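Local coordinates for beta-N-acetylhexosaminidase (Bacteroides fragilis, PDB 4PYS), which probably cleaves terminal beta-linked N-acetylhexosamine residues from the non-reducing ends of glycans and glycoconjugates, at residues D408-R420 against A456-F470. Residues are numbered along the deposited sequence; the frame is centred on the assembly and turned at random. Where two conformers were deposited one is given.
Sequences DLEDVYLRNPSYR and ALAEQMWHSGNPENF. With GOL (glycerol), chain D.
Gln460 joins the two segments through both ends of its amide. Its NE2 donates to Val412 O at 2.9 Å, and its OE1 accepts from Asn416 ND2, also at 2.9 Å. The second bond is nearly straight (165°) and lies in the amide plane of Asn416. Together they fix the rotation of the Gln460 amide. Asn416 OD1 meanwhile accepts from Ser418 N in an Asx turn. Tyr413 OH donates to Glu468 O at 2.7 Å, coming from above the carbonyl plane. A water lies over one face of the Tyr413 ring; it donates to Tyr413 O and accepts from Gln460 NE2.

A glycerol, probably from the crystallisation liquor, lies between Tyr419, His463 and Asn466. Its O1 is hydrogen-bonded to His463 ND1, and its O2 donates to Asn466 O.

The extended Gln460 chain passes over the Tyr419 ring; Gln460 CG lies 3.7 Å from the centroid of the Tyr419 ring in a CH-pi contact. Phe470 sits as a knob among Leu409, Glu410, Tyr413 and Leu414. With its CG anti to the backbone N (chi1 177°), its ring receives Glu410 CG over one face and turns an edge toward the face of Tyr413. Val412 CG2 packs tightly on Leu457 CD2 at 3.5 Å, while Ala456 CB meets Leu409 CD1 and Val412 CG1.

Helix 409-415 and the 456-462 part of helix 453-462 run nearly parallel (11°), their axes 9.6 Å apart at closest approach. Both segments belong to the family 20 catalytic region, a TIM-barrel fold. Asn416 and Gln460 touch Met431 of strand 428-435, and Leu457 touches its Ser433. Helix 470-486 packs against Leu409 and Ala456, and its Phe473 stacks on Tyr413.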
# COMPACT_ATOMS: atom_id res chain seq x y z
N ASP A 408 -0.78 5.27 -19.85
CA ASP A 408 0.68 5.21 -19.80
C ASP A 408 1.30 6.21 -18.84
O ASP A 408 0.60 6.84 -18.03
CB ASP A 408 1.28 5.30 -21.23
CG ASP A 408 1.18 6.69 -21.84
OD1 ASP A 408 0.72 7.64 -21.17
OD2 ASP A 408 1.59 6.85 -23.02
N LEU A 409 2.61 6.37 -18.92
CA LEU A 409 3.33 7.20 -17.96
C LEU A 409 2.95 8.68 -18.07
O LEU A 409 2.90 9.39 -17.05
CB LEU A 409 4.85 7.02 -18.12
CG LEU A 409 5.72 7.61 -17.01
CD1 LEU A 409 5.52 6.86 -15.68
CD2 LEU A 409 7.19 7.55 -17.42
N GLU A 410 2.67 9.14 -19.29
CA GLU A 410 2.19 10.51 -19.49
C GLU A 410 0.83 10.72 -18.84
O GLU A 410 0.59 11.77 -18.24
CB GLU A 410 2.12 10.88 -20.98
CG GLU A 410 3.39 11.49 -21.53
CD GLU A 410 3.23 12.07 -22.93
OE1 GLU A 410 4.19 11.95 -23.72
OE2 GLU A 410 2.17 12.65 -23.24
N ASP A 411 -0.07 9.75 -18.97
CA ASP A 411 -1.40 9.90 -18.37
C ASP A 411 -1.28 10.03 -16.86
O ASP A 411 -1.89 10.92 -16.25
CB ASP A 411 -2.32 8.71 -18.72
CG ASP A 411 -2.61 8.61 -20.20
OD1 ASP A 411 -2.90 9.65 -20.84
OD2 ASP A 411 -2.55 7.48 -20.74
N VAL A 412 -0.51 9.15 -16.23
CA VAL A 412 -0.44 9.19 -14.77
C VAL A 412 0.25 10.48 -14.32
O VAL A 412 -0.21 11.15 -13.40
CB VAL A 412 0.17 7.92 -14.13
CG1 VAL A 412 1.49 7.56 -14.76
CG2 VAL A 412 0.32 8.09 -12.62
N TYR A 413 1.32 10.87 -15.00
CA TYR A 413 2.06 12.06 -14.58
C TYR A 413 1.29 13.36 -14.79
O TYR A 413 1.31 14.25 -13.93
CB TYR A 413 3.42 12.13 -15.28
CG TYR A 413 4.36 13.10 -14.59
CD1 TYR A 413 5.03 12.73 -13.43
CD2 TYR A 413 4.58 14.37 -15.09
CE1 TYR A 413 5.88 13.61 -12.78
CE2 TYR A 413 5.44 15.26 -14.44
CZ TYR A 413 6.08 14.87 -13.29
OH TYR A 413 6.94 15.74 -12.64
N LEU A 414 0.58 13.47 -15.91
CA LEU A 414 0.01 14.75 -16.32
C LEU A 414 -1.47 14.90 -15.98
O LEU A 414 -1.96 16.02 -15.91
CB LEU A 414 0.16 14.94 -17.83
CG LEU A 414 1.57 14.99 -18.40
CD1 LEU A 414 1.49 15.07 -19.93
CD2 LEU A 414 2.32 16.18 -17.83
N ARG A 415 -2.20 13.79 -15.78
CA ARG A 415 -3.66 13.88 -15.75
C ARG A 415 -4.32 13.02 -14.66
O ARG A 415 -5.46 12.61 -14.80
CB ARG A 415 -4.25 13.54 -17.14
CG ARG A 415 -4.04 14.65 -18.19
CD ARG A 415 -4.51 14.23 -19.61
NE ARG A 415 -3.71 13.13 -20.15
CZ ARG A 415 -2.56 13.29 -20.80
NH1 ARG A 415 -2.05 14.50 -20.99
NH2 ARG A 415 -1.91 12.23 -21.25
N ASN A 416 -3.60 12.80 -13.56
CA ASN A 416 -4.10 11.91 -12.49
C ASN A 416 -5.06 12.63 -11.57
O ASN A 416 -4.66 13.54 -10.85
CB ASN A 416 -2.90 11.40 -11.69
CG ASN A 416 -3.26 10.31 -10.71
OD1 ASN A 416 -4.39 9.80 -10.70
ND2 ASN A 416 -2.30 9.93 -9.87
N PRO A 417 -6.34 12.21 -11.55
CA PRO A 417 -7.32 12.84 -10.66
C PRO A 417 -6.93 12.72 -9.18
O PRO A 417 -7.37 13.54 -8.37
CB PRO A 417 -8.59 12.02 -10.92
CG PRO A 417 -8.43 11.49 -12.30
CD PRO A 417 -6.96 11.18 -12.41
N SER A 418 -6.13 11.71 -8.85
CA SER A 418 -5.73 11.49 -7.46
C SER A 418 -4.58 12.39 -7.00
O SER A 418 -4.29 12.47 -5.81
CB SER A 418 -5.39 10.02 -7.22
OG SER A 418 -6.58 9.24 -7.18
N TYR A 419 -3.95 13.08 -7.94
CA TYR A 419 -2.88 14.02 -7.60
C TYR A 419 -3.45 15.42 -7.47
O TYR A 419 -3.87 16.03 -8.46
CB TYR A 419 -1.76 13.97 -8.66
CG TYR A 419 -0.64 14.93 -8.36
CD1 TYR A 419 -0.09 15.02 -7.09
CD2 TYR A 419 -0.13 15.77 -9.35
CE1 TYR A 419 0.95 15.92 -6.80
CE2 TYR A 419 0.91 16.66 -9.08
CZ TYR A 419 1.45 16.72 -7.80
OH TYR A 419 2.48 17.61 -7.53
N ARG A 420 -3.50 15.92 -6.23
CA ARG A 420 -4.14 17.20 -5.94
C ARG A 420 -3.18 18.07 -5.14
O ARG A 420 -3.33 18.23 -3.92
CB ARG A 420 -5.46 16.96 -5.19
CG ARG A 420 -6.45 16.09 -5.99
CD ARG A 420 -7.62 15.55 -5.14
NE ARG A 420 -8.40 16.60 -4.49
CZ ARG A 420 -9.52 17.13 -4.98
NH1 ARG A 420 -10.01 16.73 -6.14
NH2 ARG A 420 -10.17 18.08 -4.30
N ALA A 456 5.83 7.46 -11.03
CA ALA A 456 5.11 8.73 -11.14
C ALA A 456 4.18 8.88 -9.95
O ALA A 456 4.03 9.98 -9.41
CB ALA A 456 4.33 8.78 -12.44
N LEU A 457 3.57 7.78 -9.53
CA LEU A 457 2.71 7.80 -8.34
C LEU A 457 3.52 8.12 -7.09
O LEU A 457 3.11 8.94 -6.27
CB LEU A 457 1.95 6.47 -8.20
CG LEU A 457 0.95 6.24 -9.33
CD1 LEU A 457 0.37 4.82 -9.29
CD2 LEU A 457 -0.16 7.29 -9.29
N ALA A 458 4.68 7.49 -6.94
CA ALA A 458 5.55 7.78 -5.78
C ALA A 458 6.00 9.22 -5.77
O ALA A 458 6.11 9.83 -4.71
CB ALA A 458 6.77 6.85 -5.77
N GLU A 459 6.27 9.77 -6.95
CA GLU A 459 6.68 11.18 -7.04
C GLU A 459 5.54 12.09 -6.59
O GLU A 459 5.73 13.06 -5.84
CB GLU A 459 7.07 11.49 -8.50
CG GLU A 459 7.61 12.89 -8.73
CD GLU A 459 9.07 13.03 -8.35
OE1 GLU A 459 9.64 12.07 -7.80
OE2 GLU A 459 9.65 14.10 -8.60
N GLN A 460 4.33 11.79 -7.05
CA GLN A 460 3.16 12.60 -6.68
C GLN A 460 2.87 12.50 -5.19
O GLN A 460 2.44 13.48 -4.57
CB GLN A 460 1.96 12.13 -7.51
CG GLN A 460 2.07 12.62 -8.97
CD GLN A 460 1.03 12.00 -9.89
OE1 GLN A 460 0.35 11.05 -9.53
NE2 GLN A 460 0.92 12.55 -11.09
N MSE A 461 3.11 11.33 -4.61
CA MSE A 461 2.88 11.15 -3.17
C MSE A 461 3.90 11.89 -2.33
O MSE A 461 3.56 12.48 -1.31
CB MSE A 461 2.98 9.66 -2.83
CG MSE A 461 1.82 8.81 -3.35
SE MSE A 461 2.28 6.95 -3.13
CE MSE A 461 0.77 6.17 -4.12
N TRP A 462 5.16 11.81 -2.72
CA TRP A 462 6.23 12.32 -1.85
C TRP A 462 6.70 13.75 -2.16
O TRP A 462 6.79 14.60 -1.27
CB TRP A 462 7.45 11.36 -1.88
CG TRP A 462 8.57 11.90 -1.03
CD1 TRP A 462 9.50 12.84 -1.39
CD2 TRP A 462 8.85 11.56 0.32
NE1 TRP A 462 10.34 13.11 -0.33
CE2 TRP A 462 9.97 12.32 0.73
CE3 TRP A 462 8.27 10.67 1.24
CZ2 TRP A 462 10.52 12.22 2.02
CZ3 TRP A 462 8.82 10.56 2.51
CH2 TRP A 462 9.93 11.34 2.90
N HIS A 463 7.02 14.00 -3.42
CA HIS A 463 7.67 15.26 -3.80
C HIS A 463 6.74 16.46 -3.56
O HIS A 463 5.53 16.38 -3.81
CB HIS A 463 8.08 15.19 -5.28
CG HIS A 463 8.71 16.45 -5.81
ND1 HIS A 463 8.29 17.05 -6.97
CD2 HIS A 463 9.74 17.20 -5.34
CE1 HIS A 463 9.03 18.13 -7.20
NE2 HIS A 463 9.91 18.24 -6.23
N SER A 464 7.30 17.54 -3.06
CA SER A 464 6.59 18.81 -2.88
C SER A 464 5.97 19.25 -4.21
O SER A 464 6.47 18.89 -5.28
CB SER A 464 7.55 19.89 -2.37
OG SER A 464 8.31 19.45 -1.24
N GLY A 465 4.90 20.04 -4.14
CA GLY A 465 4.26 20.52 -5.35
C GLY A 465 5.03 21.66 -6.00
O GLY A 465 4.52 22.78 -6.09
N ASN A 466 6.27 21.37 -6.40
CA ASN A 466 7.14 22.31 -7.12
C ASN A 466 7.18 21.91 -8.59
O ASN A 466 6.95 20.75 -8.91
CB ASN A 466 8.58 22.27 -6.59
CG ASN A 466 8.69 22.73 -5.16
OD1 ASN A 466 7.93 23.57 -4.70
ND2 ASN A 466 9.68 22.19 -4.45
N PRO A 467 7.47 22.86 -9.48
CA PRO A 467 7.46 22.54 -10.91
C PRO A 467 8.44 21.43 -11.29
O PRO A 467 9.61 21.43 -10.87
CB PRO A 467 7.87 23.85 -11.56
CG PRO A 467 7.37 24.90 -10.63
CD PRO A 467 7.59 24.31 -9.24
N GLU A 468 7.96 20.49 -12.09
CA GLU A 468 8.77 19.43 -12.67
C GLU A 468 7.99 18.88 -13.86
O GLU A 468 6.97 18.21 -13.69
CB GLU A 468 9.00 18.31 -11.66
CG GLU A 468 9.89 17.19 -12.22
CD GLU A 468 10.00 16.01 -11.28
OE1 GLU A 468 9.25 15.98 -10.27
OE2 GLU A 468 10.81 15.10 -11.55
N ASN A 469 8.44 19.17 -15.08
CA ASN A 469 7.66 18.75 -16.24
C ASN A 469 7.93 17.29 -16.59
O ASN A 469 8.80 16.64 -15.98
CB ASN A 469 7.85 19.70 -17.44
CG ASN A 469 9.29 19.79 -17.90
OD1 ASN A 469 10.02 18.80 -17.88
ND2 ASN A 469 9.71 20.98 -18.31
N PHE A 470 7.16 16.75 -17.53
CA PHE A 470 7.23 15.33 -17.82
C PHE A 470 8.59 14.99 -18.40
O PHE A 470 9.13 13.91 -18.14
CB PHE A 470 6.15 14.90 -18.81
CG PHE A 470 6.26 13.44 -19.18
CD1 PHE A 470 5.76 12.46 -18.32
CD2 PHE A 470 6.91 13.05 -20.34
CE1 PHE A 470 5.88 11.10 -18.65
CE2 PHE A 470 7.04 11.71 -20.67
CZ PHE A 470 6.52 10.74 -19.82
C1 GOL D . 5.26 16.22 -9.43
O1 GOL D . 5.89 15.92 -8.20
C2 GOL D . 5.51 17.69 -9.75
O2 GOL D . 5.09 18.51 -8.67
C3 GOL D . 4.77 18.11 -11.02
O3 GOL D . 3.40 17.78 -10.94
O HOH W 1 2.83 14.90 -11.73
O HOH W 2 4.34 16.08 -6.08